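Long-range contacts in uncharacterized protein (Bacteroides dorei DSM 17855, PDB 5TGF), which is of uncharacterised function but probably acts as a serine hydrolase of the beta-lactamase family and can bind calcium: residues A[12-17]-A[41-46]; A[102-107]-A[150-155]; A[53-58]-A[202-207]. All coordinates share one frame; numbering follows the deposited sequence.

Contact 1: residues A[12-17]-A[41-46]; sequences PLDSII and FEKAYG
OD1 of D14 is the best-held polar atom here, gripped by two donors from the strand. The hydroxyl of Y45 donates to it, OH to OD1 being 2.5 Å, and takes the anti lone pair, the one facing away from OD2. The ammonium group of K43 takes the syn lone pair, with NZ 2.6 Å from OD1, and completes a salt bridge; OD2 of D14 is farther from NZ, at 3.2 Å. D14 reaches both because its CG stands anti to the backbone N (chi1 -176°), which carries the carboxylate across to the strand. K43 meets it with a fully extended chain, crossing it at about a right angle, while the carboxylate plane is turned 43° from the Y45 ring.

One helical turn on, I17 sets its CG2 methyl squarely over the Y45 ring, a CH-pi contact with CG2 3.5 Å from the ring centroid and 11° off the normal. At the other end of the contact L13, its CG anti to the backbone N, brings CD2 to within 3.8 Å of CD2 of F41, the two side chains crossing obliquely. The Y45 hydroxyl oxygen lies at the edge of the F41 ring, in its plane. I31 of strand 28-35 touches L13, I17 and F41, and L13 also packs on helix 328-337, so the helix 11-22 lies against the six-stranded sheet near an outermost strand, 38-46.

D14 thus bonds both K43 and Y45 of this edge strand, beside the apolar I17-Y45 and L13-F41 packing. The nearby ammonium of K43 and the donated phenol hydrogen bond would both favour the carboxylate form of D14, which is most likely ionised.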
loop_
_atom_site.group_PDB
_atom_site.type_symbol
_atom_site.label_atom_id
_atom_site.label_comp_id
_atom_site.label_asym_id
_atom_site.label_seq_id
_atom_site.Cartn_x
_atom_site.Cartn_y
_atom_site.Cartn_z
ATOM N N PRO A 12 -14.866 21.657 -6.094
ATOM C CA PRO A 12 -14.011 21.787 -4.917
ATOM C C PRO A 12 -12.748 20.869 -4.983
ATOM O O PRO A 12 -11.669 21.258 -4.518
ATOM C CB PRO A 12 -14.934 21.403 -3.766
ATOM C CG PRO A 12 -16.313 21.622 -4.294
ATOM C CD PRO A 12 -16.231 21.229 -5.729
ATOM N N LEU A 13 -12.883 19.678 -5.565
ATOM C CA LEU A 13 -11.737 18.778 -5.708
ATOM C C LEU A 13 -10.746 19.354 -6.722
ATOM O O LEU A 13 -9.546 19.426 -6.470
ATOM C CB LEU A 13 -12.210 17.395 -6.147
ATOM C CG LEU A 13 -11.147 16.329 -6.364
ATOM C CD1 LEU A 13 -10.445 16.061 -5.041
ATOM C CD2 LEU A 13 -11.758 15.044 -6.919
ATOM N N ASP A 14 -11.266 19.785 -7.877
ATOM C CA ASP A 14 -10.421 20.356 -8.935
ATOM C C ASP A 14 -9.681 21.599 -8.413
ATOM O O ASP A 14 -8.511 21.829 -8.742
ATOM C CB ASP A 14 -11.294 20.674 -10.155
ATOM C CG ASP A 14 -10.490 21.181 -11.362
ATOM O OD1 ASP A 14 -9.415 20.619 -11.689
ATOM O OD2 ASP A 14 -11.005 22.095 -12.045
ATOM N N SER A 15 -10.321 22.369 -7.533
ATOM C CA SER A 15 -9.692 23.596 -7.042
ATOM C C SER A 15 -8.519 23.240 -6.166
ATOM O O SER A 15 -7.481 23.890 -6.215
ATOM C CB SER A 15 -10.664 24.479 -6.245
ATOM O OG SER A 15 -11.592 25.111 -7.101
ATOM N N ILE A 16 -8.690 22.213 -5.346
ATOM C CA ILE A 16 -7.619 21.832 -4.419
ATOM C C ILE A 16 -6.412 21.306 -5.208
ATOM O O ILE A 16 -5.286 21.694 -4.952
ATOM C CB ILE A 16 -8.098 20.784 -3.403
ATOM C CG1 ILE A 16 -9.126 21.414 -2.450
ATOM C CG2 ILE A 16 -6.910 20.212 -2.623
ATOM C CD1 ILE A 16 -9.878 20.400 -1.581
ATOM N N ILE A 17 -6.655 20.441 -6.175
ATOM C CA ILE A 17 -5.547 19.883 -6.952
ATOM C C ILE A 17 -4.852 20.982 -7.797
ATOM O O ILE A 17 -3.626 21.045 -7.863
ATOM C CB ILE A 17 -6.014 18.722 -7.850
ATOM C CG1 ILE A 17 -6.579 17.592 -6.987
ATOM C CG2 ILE A 17 -4.882 18.212 -8.712
ATOM C CD1 ILE A 17 -7.265 16.481 -7.749
ATOM N N PHE A 41 -15.258 11.450 -12.139
ATOM C CA PHE A 41 -14.309 12.526 -12.338
ATOM C C PHE A 41 -12.966 11.928 -12.703
ATOM O O PHE A 41 -12.488 11.021 -12.037
ATOM C CB PHE A 41 -14.201 13.383 -11.076
ATOM C CG PHE A 41 -13.343 14.593 -11.249
ATOM C CD1 PHE A 41 -13.803 15.701 -11.959
ATOM C CD2 PHE A 41 -12.075 14.639 -10.709
ATOM C CE1 PHE A 41 -12.985 16.819 -12.110
ATOM C CE2 PHE A 41 -11.266 15.746 -10.867
ATOM C CZ PHE A 41 -11.725 16.845 -11.543
ATOM N N GLU A 42 -12.377 12.441 -13.788
ATOM C CA GLU A 42 -11.091 11.952 -14.286
ATOM C C GLU A 42 -10.415 13.092 -15.013
ATOM O O GLU A 42 -11.006 13.686 -15.911
ATOM C CB GLU A 42 -11.298 10.763 -15.229
ATOM C CG GLU A 42 -10.056 9.935 -15.511
ATOM C CD GLU A 42 -10.372 8.655 -16.279
ATOM O OE1 GLU A 42 -11.145 8.705 -17.263
ATOM O OE2 GLU A 42 -9.870 7.581 -15.878
ATOM N N LYS A 43 -9.197 13.439 -14.601
ATOM C CA LYS A 43 -8.539 14.641 -15.094
ATOM C C LYS A 43 -7.048 14.530 -14.887
ATOM O O LYS A 43 -6.585 14.008 -13.849
ATOM C CB LYS A 43 -9.026 15.874 -14.353
ATOM C CG LYS A 43 -8.501 17.173 -14.941
ATOM C CD LYS A 43 -9.182 18.395 -14.364
ATOM C CE LYS A 43 -8.591 19.651 -14.966
ATOM N NZ LYS A 43 -9.123 20.878 -14.302
ATOM N N ALA A 44 -6.296 15.001 -15.873
ATOM C CA ALA A 44 -4.847 15.059 -15.753
ATOM C C ALA A 44 -4.410 16.513 -15.686
ATOM O O ALA A 44 -5.070 17.394 -16.224
ATOM C CB ALA A 44 -4.198 14.324 -16.913
ATOM N N TYR A 45 -3.334 16.771 -14.957
ATOM C CA TYR A 45 -2.820 18.127 -14.703
ATOM C C TYR A 45 -1.357 18.203 -15.110
ATOM O O TYR A 45 -0.618 17.211 -15.078
ATOM C CB TYR A 45 -2.920 18.464 -13.212
ATOM C CG TYR A 45 -4.324 18.484 -12.651
ATOM C CD1 TYR A 45 -4.993 17.299 -12.359
ATOM C CD2 TYR A 45 -4.994 19.687 -12.413
ATOM C CE1 TYR A 45 -6.271 17.301 -11.833
ATOM C CE2 TYR A 45 -6.292 19.691 -11.908
ATOM C CZ TYR A 45 -6.932 18.496 -11.627
ATOM O OH TYR A 45 -8.230 18.449 -11.107
ATOM N N GLY A 46 -0.924 19.395 -15.502
ATOM C CA GLY A 46 0.452 19.611 -15.918
ATOM C C GLY A 46 0.834 18.685 -17.047
ATOM O O GLY A 46 0.091 18.546 -18.006
#

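Contact 2: residues A[102-107]-A[150-155]; sequences QLLSHT and LAMQIA
L103 points at helix 150-163 and L104 swings its end onto it; both pack on residues 151-155. In both, CG lies anti to the carbonyl carbon, but they meet different residues. L103 spreads its branches along the helix: CD2 sits 3.7 Å from CB of A151, and CD1 is 3.7 Å from CG2 of I154, a side chain it crosses at about a right angle. The CA atoms of L103 and A151 are 5.0 Å apart, consistent with the small side chain of A151.

L104 touches two residues, mainly through CD2. That methyl lies 3.8 Å from CG of M152 and 3.9 Å from CB of A155; the L104 and M152 side chains cross near a right angle. M152, a selenomethionine, bends at chi3 (49°), and its SE stands 4.4 Å from CE1 of H106, an oblique approach to the imidazole.

H106 and M152 both touch K61, of a putative SxxK motif, and the H106 ring also meets Y147, while L104 and A155 pack on I68 of the same helix 60-74. No hydrogen bond joins the two segments: the chemistry is almost wholly apolar, with one oblique selenium-imidazole contact, and it joins the turn 103-106 to the helix next to the putative SxxK site.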
loop_
_atom_site.group_PDB
_atom_site.type_symbol
_atom_site.label_atom_id
_atom_site.label_comp_id
_atom_site.label_asym_id
_atom_site.label_seq_id
_atom_site.Cartn_x
_atom_site.Cartn_y
_atom_site.Cartn_z
ATOM N N GLN A 102 2.074 -10.682 10.503
ATOM C CA GLN A 102 2.759 -9.679 11.339
ATOM C C GLN A 102 3.742 -8.862 10.514
ATOM O O GLN A 102 3.902 -7.648 10.743
ATOM C CB GLN A 102 3.500 -10.309 12.519
ATOM C CG GLN A 102 2.514 -10.843 13.560
ATOM C CD GLN A 102 3.142 -11.687 14.668
ATOM O OE1 GLN A 102 4.162 -12.344 14.487
ATOM N NE2 GLN A 102 2.467 -11.723 15.800
ATOM N N LEU A 103 4.407 -9.524 9.588
ATOM C CA LEU A 103 5.290 -8.836 8.651
ATOM C C LEU A 103 4.526 -7.745 7.893
ATOM O O LEU A 103 4.992 -6.629 7.777
ATOM C CB LEU A 103 5.945 -9.835 7.657
ATOM C CG LEU A 103 6.898 -10.885 8.256
ATOM C CD1 LEU A 103 7.224 -11.999 7.260
ATOM C CD2 LEU A 103 8.176 -10.259 8.792
ATOM N N LEU A 104 3.334 -8.075 7.418
ATOM C CA LEU A 104 2.599 -7.186 6.526
ATOM C C LEU A 104 1.758 -6.137 7.261
ATOM O O LEU A 104 1.006 -5.414 6.621
ATOM C CB LEU A 104 1.704 -8.013 5.610
ATOM C CG LEU A 104 2.395 -8.866 4.564
ATOM C CD1 LEU A 104 1.466 -9.922 3.997
ATOM C CD2 LEU A 104 2.938 -8.010 3.440
ATOM N N SER A 105 1.768 -6.164 8.598
ATOM C CA SER A 105 0.970 -5.241 9.395
ATOM C C SER A 105 1.838 -4.325 10.250
ATOM O O SER A 105 1.317 -3.601 11.086
ATOM C CB SER A 105 0.004 -6.009 10.286
ATOM O OG SER A 105 0.709 -6.828 11.222
ATOM N N HIS A 106 3.154 -4.304 9.984
ATOM C CA HIS A 106 4.095 -3.486 10.707
ATOM C C HIS A 106 4.169 -3.823 12.200
ATOM O O HIS A 106 4.376 -2.923 13.026
ATOM C CB HIS A 106 3.791 -2.018 10.489
ATOM C CG HIS A 106 3.776 -1.651 9.044
ATOM N ND1 HIS A 106 4.896 -1.786 8.249
ATOM C CD2 HIS A 106 2.771 -1.265 8.224
ATOM C CE1 HIS A 106 4.583 -1.471 7.004
ATOM N NE2 HIS A 106 3.315 -1.110 6.978
ATOM N N THR A 107 3.830 -5.071 12.543
ATOM C CA THR A 107 3.816 -5.494 13.943
ATOM C C THR A 107 4.846 -6.614 14.196
ATOM O O THR A 107 4.816 -7.235 15.243
ATOM C CB THR A 107 2.435 -5.926 14.439
ATOM O OG1 THR A 107 1.916 -6.988 13.622
ATOM C CG2 THR A 107 1.473 -4.767 14.413
ATOM N N LEU A 150 11.581 -3.319 5.729
ATOM C CA LEU A 150 12.316 -4.589 5.702
ATOM C C LEU A 150 11.446 -5.819 5.896
ATOM O O LEU A 150 11.708 -6.844 5.274
ATOM C CB LEU A 150 13.474 -4.591 6.717
ATOM C CG LEU A 150 14.534 -3.488 6.555
ATOM C CD1 LEU A 150 15.643 -3.682 7.582
ATOM C CD2 LEU A 150 15.109 -3.539 5.155
ATOM N N ALA A 151 10.474 -5.768 6.803
ATOM C CA ALA A 151 9.658 -6.934 7.079
ATOM C C ALA A 151 8.927 -7.433 5.861
ATOM O O ALA A 151 8.804 -8.644 5.662
ATOM C CB ALA A 151 8.674 -6.665 8.208
HETATM N N MSE A 152 8.488 -6.524 4.996
HETATM C CA MSE A 152 7.765 -6.938 3.792
HETATM C C MSE A 152 8.673 -7.625 2.817
HETATM O O MSE A 152 8.207 -8.384 1.978
HETATM C CB MSE A 152 6.965 -5.785 3.180
HETATM C CG MSE A 152 5.787 -5.514 4.119
HETATM SE SE MSE A 152 4.686 -4.057 3.403
HETATM C CE MSE A 152 4.451 -4.655 1.554
ATOM N N GLN A 153 9.982 -7.342 2.882
ATOM C CA GLN A 153 10.946 -8.102 2.065
ATOM C C GLN A 153 10.912 -9.567 2.415
ATOM O O GLN A 153 10.927 -10.419 1.537
ATOM C CB GLN A 153 12.377 -7.590 2.210
ATOM C CG GLN A 153 12.574 -6.139 1.885
ATOM C CD GLN A 153 12.469 -5.853 0.414
ATOM O OE1 GLN A 153 11.371 -5.647 -0.117
ATOM N NE2 GLN A 153 13.610 -5.824 -0.259
ATOM N N ILE A 154 10.841 -9.856 3.703
ATOM C CA ILE A 154 10.754 -11.237 4.182
ATOM C C ILE A 154 9.441 -11.869 3.720
ATOM O O ILE A 154 9.450 -12.991 3.199
ATOM C CB ILE A 154 10.855 -11.309 5.703
ATOM C CG1 ILE A 154 12.188 -10.708 6.190
ATOM C CG2 ILE A 154 10.707 -12.737 6.200
ATOM C CD1 ILE A 154 12.330 -10.807 7.692
ATOM N N ALA A 155 8.331 -11.148 3.880
ATOM C CA ALA A 155 7.021 -11.609 3.408
ATOM C C ALA A 155 7.054 -11.961 1.933
ATOM O O ALA A 155 6.568 -13.031 1.527
ATOM C CB ALA A 155 5.926 -10.567 3.680
#

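Contact 3: residues A[53-58]-A[202-207]; sequences KVYVAS and GLCTTL
Two side-chain torsions put a sulfur over a ring: Y55 has CG anti to its carbonyl carbon (chi1 -72°), and C204 has SG anti to its backbone N (chi1 -170°). SG thus stands 4.0 Å from the centroid of the Y55 ring, 12° off the normal, while CB of C204 touches CE1 of Y55 at 3.6 Å. Y55 and C204 are a non-hydrogen-bonded antiparallel pair. Next to them V54 and T205 form the hydrogen-bonded one: V54 N to T205 O is 2.8 Å and nearly along the C=O axis, whereas T205 N to V54 O, 2.9 Å, comes from above the carbonyl plane.

A third backbone hydrogen bond, V56 N to L203 O at 3.0 Å, follows. Beyond it two waters take over, one linking A57 N to L203 O, the other A57 O to L203 N. On the far end, CG of K53 lies 3.7 Å from CG2 of T206, the N-cap of helix 207-218, while NZ of K53 bonds H185.

The two-stranded ribbon leads into S58, whose OG bonds K61 NZ and Y147 OH, consistent with the SxxK nucleophile site of serine beta-lactamases and penicillin-binding proteins.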
loop_
_atom_site.group_PDB
_atom_site.type_symbol
_atom_site.label_atom_id
_atom_site.label_comp_id
_atom_site.label_asym_id
_atom_site.label_seq_id
_atom_site.Cartn_x
_atom_site.Cartn_y
_atom_site.Cartn_z
ATOM N N LYS A 53 4.017 7.080 -16.206
ATOM C CA LYS A 53 4.552 6.206 -15.193
ATOM C C LYS A 53 5.147 7.015 -14.039
ATOM O O LYS A 53 5.869 7.990 -14.276
ATOM C CB LYS A 53 5.604 5.264 -15.789
ATOM C CG LYS A 53 4.996 4.185 -16.643
ATOM C CD LYS A 53 6.065 3.331 -17.297
ATOM C CE LYS A 53 6.631 2.320 -16.319
ATOM N NZ LYS A 53 7.858 1.694 -16.869
ATOM N N VAL A 54 4.823 6.618 -12.809
ATOM C CA VAL A 54 5.265 7.324 -11.623
ATOM C C VAL A 54 5.722 6.307 -10.587
ATOM O O VAL A 54 5.065 5.270 -10.371
ATOM C CB VAL A 54 4.131 8.191 -11.022
ATOM C CG1 VAL A 54 4.655 8.987 -9.842
ATOM C CG2 VAL A 54 3.527 9.147 -12.038
ATOM N N TYR A 55 6.827 6.615 -9.914
ATOM C CA TYR A 55 7.228 5.865 -8.710
ATOM C C TYR A 55 6.379 6.296 -7.513
ATOM O O TYR A 55 6.440 7.443 -7.098
ATOM C CB TYR A 55 8.693 6.105 -8.413
ATOM C CG TYR A 55 9.584 5.404 -9.407
ATOM C CD1 TYR A 55 9.805 4.043 -9.296
ATOM C CD2 TYR A 55 10.143 6.092 -10.492
ATOM C CE1 TYR A 55 10.533 3.353 -10.265
ATOM C CE2 TYR A 55 10.904 5.410 -11.457
ATOM C CZ TYR A 55 11.043 4.050 -11.349
ATOM O OH TYR A 55 11.801 3.325 -12.249
ATOM N N VAL A 56 5.525 5.402 -7.038
ATOM C CA VAL A 56 4.461 5.782 -6.059
ATOM C C VAL A 56 4.748 5.337 -4.628
ATOM O O VAL A 56 3.913 5.517 -3.698
ATOM C CB VAL A 56 3.088 5.232 -6.474
ATOM C CG1 VAL A 56 2.672 5.852 -7.804
ATOM C CG2 VAL A 56 3.078 3.721 -6.546
ATOM N N ALA A 57 5.940 4.797 -4.421
ATOM C CA ALA A 57 6.401 4.453 -3.067
ATOM C C ALA A 57 5.411 3.557 -2.333
ATOM O O ALA A 57 5.004 2.543 -2.895
ATOM C CB ALA A 57 6.711 5.730 -2.311
ATOM N N SER A 58 4.945 3.940 -1.143
ATOM C CA SER A 58 4.123 3.041 -0.331
ATOM C C SER A 58 2.756 2.757 -0.894
ATOM O O SER A 58 2.083 1.871 -0.376
ATOM C CB SER A 58 3.977 3.541 1.087
ATOM O OG SER A 58 5.244 3.559 1.697
ATOM N N GLY A 202 8.872 0.121 -3.935
ATOM C CA GLY A 202 9.436 0.032 -5.271
ATOM C C GLY A 202 8.518 0.283 -6.455
ATOM O O GLY A 202 9.009 0.483 -7.579
ATOM N N LEU A 203 7.205 0.216 -6.227
ATOM C CA LEU A 203 6.221 0.184 -7.309
ATOM C C LEU A 203 6.264 1.429 -8.200
ATOM O O LEU A 203 6.242 2.595 -7.723
ATOM C CB LEU A 203 4.794 -0.022 -6.756
ATOM C CG LEU A 203 3.721 -0.111 -7.855
ATOM C CD1 LEU A 203 3.907 -1.352 -8.726
ATOM C CD2 LEU A 203 2.319 -0.149 -7.278
ATOM N N CYS A 204 6.412 1.166 -9.491
ATOM C CA CYS A 204 6.208 2.144 -10.549
ATOM C C CYS A 204 4.896 1.773 -11.261
ATOM O O CYS A 204 4.718 0.612 -11.609
ATOM C CB CYS A 204 7.377 2.066 -11.522
ATOM S SG CYS A 204 7.424 3.411 -12.732
ATOM N N THR A 205 3.982 2.737 -11.420
ATOM C CA THR A 205 2.671 2.469 -11.996
ATOM C C THR A 205 2.080 3.709 -12.690
ATOM O O THR A 205 2.744 4.703 -12.883
ATOM C CB THR A 205 1.723 1.879 -10.938
ATOM O OG1 THR A 205 0.583 1.255 -11.558
ATOM C CG2 THR A 205 1.281 2.903 -9.938
ATOM N N THR A 206 0.851 3.575 -13.154
ATOM C CA THR A 206 0.148 4.676 -13.821
ATOM C C THR A 206 -1.222 4.811 -13.184
ATOM O O THR A 206 -1.699 3.882 -12.523
ATOM C CB THR A 206 -0.013 4.387 -15.319
ATOM O OG1 THR A 206 -0.802 3.205 -15.488
ATOM C CG2 THR A 206 1.336 4.148 -15.997
ATOM N N LEU A 207 -1.908 5.909 -13.477
ATOM C CA LEU A 207 -3.287 6.062 -13.065
ATOM C C LEU A 207 -4.158 4.926 -13.613
ATOM O O LEU A 207 -4.901 4.306 -12.831
ATOM C CB LEU A 207 -3.859 7.389 -13.532
ATOM C CG LEU A 207 -5.351 7.608 -13.210
ATOM C CD1 LEU A 207 -5.535 7.732 -11.701
ATOM C CD2 LEU A 207 -5.948 8.797 -13.945
HETATM O O HOH W 1 8.065 3.738 -5.981
HETATM O O HOH W 2 5.789 -0.236 -3.488
#

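How the contacts relate
From the N terminus, helix 11-22 comes first, and contact 1 closes a short loop when strand 38-46 returns at the edge of the six-stranded sheet. Strand 54-55 follows directly and opens contact 3, whose loop closes some 140 residues later at 202-207. Contact 2 opens and closes within that span, which holds several helices and no strand of the main sheet, so it nests in contact 3, while contact 1 precedes both in series; none cross. Contacts 1 and 2, centres about 35 Å apart, lie on opposite sides of the chain's centre. Contact 3, about 19 and 20 Å from them centre to centre, packs V54 and V56 on strand 302-307 and caps helix 207-218 with T206.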